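Local coordinates for protein kojibiose phosphorylase (Gut metagenome, PDB 6W0P) that belongs to the glycoside hydrolase family 65 phosphorylases, carbohydrate-active enzymes with a helical central catalytic domain, at residues K586-M592 with L623-H628. Numbering follows the deposited sequence.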
# COMPACT_ATOMS: atom_id res chain seq x y z
N LYS A 586 3.44 16.32 -11.78
CA LYS A 586 4.82 15.85 -11.54
C LYS A 586 5.66 16.09 -12.79
O LYS A 586 6.78 16.55 -12.66
CB LYS A 586 4.79 14.38 -11.14
CG LYS A 586 6.15 13.77 -10.80
CD LYS A 586 5.98 12.30 -10.51
CE LYS A 586 7.27 11.53 -10.39
NZ LYS A 586 7.90 11.91 -9.12
N GLN A 587 5.14 15.75 -13.96
CA GLN A 587 5.98 15.65 -15.17
C GLN A 587 5.05 15.72 -16.38
O GLN A 587 3.84 15.64 -16.24
CB GLN A 587 6.81 14.37 -15.12
CG GLN A 587 5.98 13.08 -15.20
CD GLN A 587 6.79 11.86 -14.85
OE1 GLN A 587 6.94 11.51 -13.69
NE2 GLN A 587 7.30 11.16 -15.85
N PRO A 588 5.61 15.86 -17.59
CA PRO A 588 4.78 15.92 -18.79
C PRO A 588 3.78 14.76 -18.87
O PRO A 588 4.17 13.61 -18.76
CB PRO A 588 5.80 15.87 -19.92
CG PRO A 588 7.03 16.51 -19.29
CD PRO A 588 7.04 16.00 -17.86
N ASP A 589 2.51 15.10 -19.08
CA ASP A 589 1.43 14.11 -19.32
C ASP A 589 0.82 14.46 -20.69
O ASP A 589 1.22 13.83 -21.69
CB ASP A 589 0.50 14.09 -18.11
CG ASP A 589 -0.36 12.86 -18.00
OD1 ASP A 589 -1.09 12.59 -18.98
OD2 ASP A 589 -0.29 12.16 -16.93
N VAL A 590 0.01 15.51 -20.77
CA VAL A 590 -0.47 16.05 -22.08
C VAL A 590 0.75 16.41 -22.93
O VAL A 590 0.78 16.05 -24.13
CB VAL A 590 -1.39 17.27 -21.88
CG1 VAL A 590 -1.60 18.03 -23.18
CG2 VAL A 590 -2.71 16.86 -21.26
N LEU A 591 1.72 17.11 -22.35
CA LEU A 591 2.90 17.65 -23.09
C LEU A 591 3.80 16.49 -23.52
O LEU A 591 4.57 16.65 -24.49
CB LEU A 591 3.65 18.66 -22.20
CG LEU A 591 2.95 20.00 -21.98
CD1 LEU A 591 3.94 21.03 -21.46
CD2 LEU A 591 2.26 20.51 -23.25
N MET A 592 3.72 15.35 -22.83
CA MET A 592 4.43 14.12 -23.24
C MET A 592 3.87 13.63 -24.59
O MET A 592 4.66 13.42 -25.49
CB MET A 592 4.28 13.02 -22.20
CG MET A 592 5.25 11.90 -22.42
SD MET A 592 6.94 12.49 -22.13
CE MET A 592 7.87 11.23 -22.98
N LEU A 623 12.87 13.78 -16.10
CA LEU A 623 12.20 13.64 -17.41
C LEU A 623 11.62 14.99 -17.87
O LEU A 623 11.50 15.21 -19.10
CB LEU A 623 11.09 12.60 -17.22
CG LEU A 623 11.54 11.13 -17.23
CD1 LEU A 623 12.27 10.75 -15.93
CD2 LEU A 623 10.35 10.21 -17.45
N SER A 624 11.30 15.89 -16.94
CA SER A 624 10.42 17.06 -17.17
C SER A 624 11.16 18.22 -17.84
O SER A 624 10.66 18.74 -18.82
CB SER A 624 9.73 17.48 -15.92
OG SER A 624 8.90 18.59 -16.17
N PRO A 625 12.31 18.70 -17.33
CA PRO A 625 12.93 19.91 -17.87
C PRO A 625 13.22 19.89 -19.38
O PRO A 625 13.01 20.90 -20.03
CB PRO A 625 14.25 20.01 -17.08
CG PRO A 625 13.92 19.35 -15.74
CD PRO A 625 13.04 18.19 -16.15
N SER A 626 13.71 18.76 -19.89
CA SER A 626 14.10 18.60 -21.32
C SER A 626 12.87 18.67 -22.24
O SER A 626 12.97 19.22 -23.34
CB SER A 626 14.92 17.32 -21.53
OG SER A 626 14.14 16.14 -21.31
N ILE A 627 11.74 18.09 -21.83
CA ILE A 627 10.51 18.05 -22.67
C ILE A 627 9.99 19.48 -22.79
O ILE A 627 9.66 19.91 -23.90
CB ILE A 627 9.46 17.13 -22.04
CG1 ILE A 627 9.97 15.69 -21.96
CG2 ILE A 627 8.16 17.22 -22.81
CD1 ILE A 627 10.41 15.17 -23.29
N HIS A 628 9.94 20.19 -21.67
CA HIS A 628 9.47 21.60 -21.62
C HIS A 628 10.44 22.49 -22.43
O HIS A 628 9.94 23.39 -23.16
CB HIS A 628 9.24 22.02 -20.15
CG HIS A 628 8.08 21.35 -19.49
ND1 HIS A 628 8.18 20.16 -18.78
CD2 HIS A 628 6.78 21.70 -19.43
CE1 HIS A 628 7.01 19.82 -18.32
NE2 HIS A 628 6.12 20.75 -18.71
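This is a buried, mainly apolar contact in the (alpha/alpha)6-barrel catalytic domain of a glycoside hydrolase family 65 enzyme. It joins the loop and first turn of helix 590-596 to the N-terminal part of helix 624-634. Residues 586-592 run from the loop into the first of these helices. Residues 623-628 lead into the second. The backbones come closest where the CA atoms of Gln587 and Ser624 lie 5.1 Å apart.

Pro588 is the centre of the contact. Its CA-to-CB bond points toward 623-628, and its ring packs against Ile627, with Pro588 CG 3.7 Å from Ile627 CB. The same Pro588 CG lies 3.4 Å from His628 CE1, and Pro588 CD lies 3.6 Å from Ser624 OG. In the first turn of its helix, Leu591 adds a second apolar group beside the imidazole, with Leu591 CD1 3.5 Å from His628 NE2. Met592 reaches Ile627 more loosely, at 4.4 Å from SD to CG1. Gln587 NE2 lies 3.6 Å from Leu623 CD2, a van der Waals contact.

The His628 ring is held from its own helix, where His628 ND1 donates to Ser624 O at 2.9 Å. The ring also packs edge-to-face with His619, whose ND1 is hydrogen-bonded to Ser624 OG, and Lys586 forms a salt bridge with Glu620. Helix 351-361 covers Met592, Leu623 and Ile627, and helix 603-613 lies against Val590 and Leu591.

Lys586, Ser624 and His628 thus find polar partners within their own segment or in neighbouring parts of the chain. Between the two segments, the contact rests on shape fit and van der Waals packing around the proline ring.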